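Local coordinates for transketolase (Campylobacter jejuni, PDB 3L84), which belongs to the transketolase family of thiamine diphosphate-binding enzymes, with two protein chains in its assembly, at residues Ala36-Val41 with Glu218-Ala223; Asn213-Glu218 with Lys239-Lys244. All coordinates share one frame; numbering follows the deposited sequence.

Interaction 1: Ala36-Val41 with Glu218-Ala223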
loop_
_atom_site.group_PDB
_atom_site.type_symbol
_atom_site.label_atom_id
_atom_site.label_comp_id
_atom_site.label_asym_id
_atom_site.label_seq_id
_atom_site.Cartn_x
_atom_site.Cartn_y
_atom_site.Cartn_z
ATOM N N ALA A 36 15.585 -27.570 -2.338
ATOM C CA ALA A 36 16.938 -27.931 -2.757
ATOM C C ALA A 36 16.998 -28.870 -3.958
ATOM O O ALA A 36 17.906 -28.743 -4.795
ATOM C CB ALA A 36 17.717 -28.530 -1.597
ATOM N N ASP A 37 16.013 -29.763 -4.066
ATOM C CA ASP A 37 15.996 -30.659 -5.210
ATOM C C ASP A 37 15.665 -29.894 -6.499
ATOM O O ASP A 37 16.294 -30.105 -7.546
ATOM C CB ASP A 37 15.007 -31.809 -4.984
ATOM C CG ASP A 37 15.341 -32.629 -3.749
ATOM O OD1 ASP A 37 16.533 -32.946 -3.522
ATOM O OD2 ASP A 37 14.426 -32.907 -2.958
ATOM N N ILE A 38 14.679 -29.002 -6.431
ATOM C CA ILE A 38 14.334 -28.157 -7.553
ATOM C C ILE A 38 15.526 -27.328 -8.009
ATOM O O ILE A 38 15.809 -27.250 -9.195
ATOM C CB ILE A 38 13.130 -27.258 -7.202
ATOM C CG1 ILE A 38 11.853 -28.106 -7.042
ATOM C CG2 ILE A 38 12.960 -26.125 -8.255
ATOM C CD1 ILE A 38 10.692 -27.398 -6.307
ATOM N N LEU A 39 16.207 -26.649 -7.071
ATOM C CA LEU A 39 17.355 -25.813 -7.467
ATOM C C LEU A 39 18.492 -26.622 -8.061
ATOM O O LEU A 39 19.139 -26.177 -8.994
ATOM C CB LEU A 39 17.795 -24.925 -6.295
ATOM C CG LEU A 39 18.827 -23.859 -6.686
ATOM C CD1 LEU A 39 18.377 -22.923 -7.789
ATOM C CD2 LEU A 39 19.205 -23.056 -5.429
ATOM N N SER A 40 18.728 -27.815 -7.534
ATOM C CA SER A 40 19.748 -28.667 -8.107
ATOM C C SER A 40 19.492 -28.978 -9.565
ATOM O O SER A 40 20.385 -28.886 -10.395
ATOM C CB SER A 40 19.842 -29.930 -7.289
ATOM O OG SER A 40 20.320 -29.577 -6.016
ATOM N N VAL A 41 18.252 -29.339 -9.899
ATOM C CA VAL A 41 17.923 -29.567 -11.296
ATOM C C VAL A 41 17.961 -28.286 -12.129
ATOM O O VAL A 41 18.482 -28.241 -13.225
ATOM C CB VAL A 41 16.552 -30.228 -11.433
ATOM C CG1 VAL A 41 16.225 -30.464 -12.883
ATOM C CG2 VAL A 41 16.529 -31.568 -10.676
ATOM N N GLU A 218 13.494 -36.505 -11.914
ATOM C CA GLU A 218 12.998 -36.700 -13.256
ATOM C C GLU A 218 11.787 -35.820 -13.529
ATOM O O GLU A 218 11.683 -35.247 -14.599
ATOM C CB GLU A 218 12.699 -38.190 -13.497
ATOM C CG GLU A 218 12.134 -38.550 -14.876
ATOM C CD GLU A 218 11.942 -40.058 -15.108
ATOM O OE1 GLU A 218 11.774 -40.833 -14.129
ATOM O OE2 GLU A 218 11.950 -40.473 -16.298
ATOM N N GLU A 219 10.857 -35.729 -12.592
ATOM C CA GLU A 219 9.656 -34.921 -12.836
ATOM C C GLU A 219 10.017 -33.428 -12.929
ATOM O O GLU A 219 9.484 -32.698 -13.770
ATOM C CB GLU A 219 8.637 -35.087 -11.706
ATOM C CG GLU A 219 7.931 -36.419 -11.659
ATOM C CD GLU A 219 6.853 -36.466 -10.585
ATOM O OE1 GLU A 219 6.073 -35.473 -10.467
ATOM O OE2 GLU A 219 6.757 -37.509 -9.874
ATOM N N ILE A 220 10.962 -32.979 -12.106
ATOM C CA ILE A 220 11.392 -31.574 -12.144
ATOM C C ILE A 220 12.014 -31.265 -13.499
ATOM O O ILE A 220 11.690 -30.265 -14.142
ATOM C CB ILE A 220 12.409 -31.244 -11.046
ATOM C CG1 ILE A 220 11.828 -31.475 -9.648
ATOM C CG2 ILE A 220 12.899 -29.798 -11.194
ATOM C CD1 ILE A 220 12.872 -31.686 -8.518
ATOM N N ASN A 221 12.915 -32.139 -13.952
ATOM C CA ASN A 221 13.598 -31.939 -15.214
ATOM C C ASN A 221 12.594 -31.912 -16.375
ATOM O O ASN A 221 12.649 -31.009 -17.214
ATOM C CB ASN A 221 14.664 -32.995 -15.450
ATOM C CG ASN A 221 15.438 -32.740 -16.685
ATOM O OD1 ASN A 221 16.122 -31.734 -16.805
ATOM N ND2 ASN A 221 15.377 -33.680 -17.628
ATOM N N LYS A 222 11.651 -32.857 -16.386
ATOM C CA LYS A 222 10.665 -32.929 -17.453
ATOM C C LYS A 222 9.788 -31.667 -17.439
ATOM O O LYS A 222 9.461 -31.134 -18.490
ATOM C CB LYS A 222 9.799 -34.184 -17.293
ATOM C CG LYS A 222 8.767 -34.364 -18.384
ATOM C CD LYS A 222 7.958 -35.640 -18.203
ATOM C CE LYS A 222 6.913 -35.784 -19.287
ATOM N NZ LYS A 222 6.433 -37.200 -19.392
ATOM N N ALA A 223 9.412 -31.185 -16.263
ATOM C CA ALA A 223 8.588 -29.983 -16.156
ATOM C C ALA A 223 9.321 -28.757 -16.685
ATOM O O ALA A 223 8.748 -27.920 -17.382
ATOM C CB ALA A 223 8.140 -29.754 -14.696
#
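I220 reaches across from helix 217-228 and meets helix 30-42 with both of its branches. The short branch goes to V41: I220 CG2 sits 3.7 Å from V41 CB, and V41 CG1 and CG2 lie round the same methyl, so the two branched side chains meet obliquely. The long branch runs the other way along the partner helix. With CG1 beside the backbone N (chi1 -61°) and the chain extended at chi2 (158°), CD1 is laid against the backbone between D37 and I38, 3.9 Å from D37 C and equally far from I38 N. There it also touches I38, whose CG1 is 4.0 Å from I220 CD1; these two isoleucines cross at about a right angle.

V41 has a second neighbour. Its CG1, anti to the backbone N, points between I220 and N221 and comes within 3.8 Å of N221 CA and 3.9 Å of N221 CB. At the far end of that side chain, N221 OD1 accepts a hydrogen bond from H45 NE2.

Both helices belong to the alpha/beta thiamine diphosphate-binding domain, where they pack beside a parallel sheet: I220 also rests on I212 of strand 208-213, and I38 on A238 of strand 234-239. The axes of the two segments pass 9.5 Å apart with a crossing angle of -51°. No hydrogen bond joins the segments, and the 219 Å² they bury comes mainly from I220 and V41.

D37 offers the seam its CB, 4.1 Å from I220 CD1, while its carboxylate leads off to a salt bridge with R14 and a hydrogen bond from H215, both through OD2.

Interaction 2: Asn213-Glu218 with Lys239-Lys244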
loop_
_atom_site.group_PDB
_atom_site.type_symbol
_atom_site.label_atom_id
_atom_site.label_comp_id
_atom_site.label_asym_id
_atom_site.label_seq_id
_atom_site.Cartn_x
_atom_site.Cartn_y
_atom_site.Cartn_z
ATOM N N ASN A 213 5.833 -33.464 -8.351
ATOM C CA ASN A 213 6.494 -33.777 -7.086
ATOM C C ASN A 213 7.845 -33.065 -7.134
ATOM O O ASN A 213 8.741 -33.393 -7.929
ATOM C CB ASN A 213 6.671 -35.297 -6.955
ATOM C CG ASN A 213 7.399 -35.724 -5.699
ATOM O OD1 ASN A 213 8.059 -34.955 -5.053
ATOM N ND2 ASN A 213 7.268 -37.016 -5.358
ATOM N N GLY A 214 7.987 -32.076 -6.257
ATOM C CA GLY A 214 9.199 -31.267 -6.182
ATOM C C GLY A 214 10.403 -31.943 -5.574
ATOM O O GLY A 214 11.457 -31.294 -5.425
ATOM N N HIS A 215 10.289 -33.231 -5.232
ATOM C CA HIS A 215 11.432 -34.039 -4.785
ATOM C C HIS A 215 11.799 -35.146 -5.746
ATOM O O HIS A 215 12.640 -35.994 -5.417
ATOM C CB HIS A 215 11.193 -34.592 -3.372
ATOM C CG HIS A 215 10.891 -33.517 -2.384
ATOM N ND1 HIS A 215 11.752 -32.465 -2.153
ATOM C CD2 HIS A 215 9.809 -33.286 -1.606
ATOM C CE1 HIS A 215 11.212 -31.639 -1.276
ATOM N NE2 HIS A 215 10.035 -32.124 -0.916
ATOM N N ASP A 216 11.199 -35.147 -6.932
ATOM C CA ASP A 216 11.505 -36.160 -7.926
ATOM C C ASP A 216 12.284 -35.524 -9.057
ATOM O O ASP A 216 11.767 -34.729 -9.831
ATOM C CB ASP A 216 10.247 -36.843 -8.450
ATOM C CG ASP A 216 10.561 -38.035 -9.341
ATOM O OD1 ASP A 216 10.740 -37.843 -10.555
ATOM O OD2 ASP A 216 10.649 -39.169 -8.823
ATOM N N TYR A 217 13.561 -35.885 -9.154
ATOM C CA TYR A 217 14.442 -35.210 -10.091
ATOM C C TYR A 217 13.975 -35.322 -11.536
ATOM O O TYR A 217 14.032 -34.324 -12.283
ATOM C CB TYR A 217 15.880 -35.726 -9.971
ATOM C CG TYR A 217 16.448 -35.535 -8.577
ATOM C CD1 TYR A 217 16.640 -34.269 -8.054
ATOM C CD2 TYR A 217 16.758 -36.614 -7.786
ATOM C CE1 TYR A 217 17.117 -34.073 -6.792
ATOM C CE2 TYR A 217 17.247 -36.437 -6.500
ATOM C CZ TYR A 217 17.415 -35.145 -6.010
ATOM O OH TYR A 217 17.854 -34.951 -4.727
ATOM N N GLU A 218 13.494 -36.505 -11.914
ATOM C CA GLU A 218 12.998 -36.700 -13.256
ATOM C C GLU A 218 11.787 -35.820 -13.529
ATOM O O GLU A 218 11.683 -35.247 -14.599
ATOM C CB GLU A 218 12.699 -38.190 -13.497
ATOM C CG GLU A 218 12.134 -38.550 -14.876
ATOM C CD GLU A 218 11.942 -40.058 -15.108
ATOM O OE1 GLU A 218 11.774 -40.833 -14.129
ATOM O OE2 GLU A 218 11.950 -40.473 -16.298
ATOM N N LYS A 239 4.846 -29.761 -5.518
ATOM C CA LYS A 239 4.499 -30.201 -4.173
ATOM C C LYS A 239 5.765 -30.601 -3.428
ATOM O O LYS A 239 6.506 -31.464 -3.887
ATOM C CB LYS A 239 3.529 -31.358 -4.249
ATOM C CG LYS A 239 2.949 -31.730 -2.901
ATOM C CD LYS A 239 1.708 -32.615 -3.040
ATOM C CE LYS A 239 1.201 -33.033 -1.674
ATOM N NZ LYS A 239 2.265 -33.751 -0.903
ATOM N N THR A 240 6.026 -29.971 -2.286
ATOM C CA THR A 240 7.246 -30.229 -1.527
ATOM C C THR A 240 6.887 -30.412 -0.063
ATOM O O THR A 240 5.752 -30.158 0.406
ATOM C CB THR A 240 8.296 -29.103 -1.623
ATOM O OG1 THR A 240 7.791 -27.969 -0.926
ATOM C CG2 THR A 240 8.609 -28.759 -3.020
ATOM N N THR A 241 7.858 -30.979 0.652
ATOM C CA THR A 241 7.800 -31.136 2.091
ATOM C C THR A 241 8.720 -30.066 2.683
ATOM O O THR A 241 9.921 -30.046 2.402
ATOM C CB THR A 241 8.278 -32.524 2.492
ATOM O OG1 THR A 241 7.350 -33.503 1.969
ATOM C CG2 THR A 241 8.358 -32.651 3.995
ATOM N N ILE A 242 8.182 -29.173 3.495
ATOM C CA ILE A 242 9.036 -28.189 4.139
ATOM C C ILE A 242 10.027 -28.949 5.042
ATOM O O ILE A 242 9.700 -29.962 5.634
ATOM C CB ILE A 242 8.255 -27.113 4.909
ATOM C CG1 ILE A 242 9.169 -25.910 5.178
ATOM C CG2 ILE A 242 7.611 -27.644 6.208
ATOM C CD1 ILE A 242 8.439 -24.726 5.810
ATOM N N ALA A 243 11.269 -28.481 5.041
ATOM C CA ALA A 243 12.339 -29.129 5.810
ATOM C C ALA A 243 12.581 -30.578 5.366
ATOM O O ALA A 243 12.986 -31.443 6.140
ATOM C CB ALA A 243 12.075 -29.022 7.312
ATOM N N LYS A 244 12.327 -30.841 4.095
ATOM C CA LYS A 244 12.637 -32.164 3.520
ATOM C C LYS A 244 14.057 -32.586 3.854
ATOM O O LYS A 244 15.003 -31.829 3.649
ATOM C CB LYS A 244 12.444 -32.151 2.006
ATOM C CG LYS A 244 12.763 -33.478 1.284
ATOM C CD LYS A 244 11.727 -34.582 1.543
ATOM C CE LYS A 244 12.019 -35.796 0.720
ATOM N NZ LYS A 244 11.033 -36.892 0.996
HETATM O O HOH W 1 6.363 -34.022 -2.824
#
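H215 and K244 meet where two neighbouring parallel strands of the thiamine diphosphate-binding domain, 208-213 and 234-239, run out into loops. N213 and K239 form a parallel bridge there, and G214 N continues the pairing with a 2.9 Å hydrogen bond to K239 O. A water donates to this same carbonyl and to N213 OD1.

A type I turn from N213 to D216 carries H215 round towards the second loop. N213 OD1 accepts from H215 N at 2.8 Å to close an Asx turn; the N-H comes in tilted 32° from the plane of the amide. H215 CG lies beside its own backbone N, and the ring reaches over to T240 and T241, with NE2 only 3.4 Å from T240 CA. ND1 bonds to helix 30-42, while T240 OG1 turns to D180.

K244 covers one face of the imidazole. Its chain bends at chi2 (72°) and follows the ring: CG lies over the ring at CE1, with CB just outside the rim and nearest to CE1, CD near NE2 and CD2, and CE near CG and CD2. The CH-pi contact from CG is 3.7 Å to the H215 ring centroid. At the ring edge, T241 N donates to H215 NE2, almost in the imidazole plane, at 2.9 Å, with an N-H...N angle of 171°.

Overall arrangement
Interactions 1 and 2 lie 9 Å apart, centre to centre, in the thiamine diphosphate-binding domain, on the same side of the chain's centre. Their segments alternate along the sequence: 36-41, 213-218, 218-223, then 239-244. E218 belongs to both, since the turn that ends strand 208-213 leads directly into helix 217-228. Interaction 1 packs that helix against helix 30-42, whereas interaction 2 ties the ends of two adjacent strands of the parallel sheet together. Helix 30-42 also reaches the 213-218 loop of interaction 2: D37 OD1 makes a probable, weak hydrogen bond with Y217 OH, and I38 packs on G214 O, as I220 does from helix 217-228.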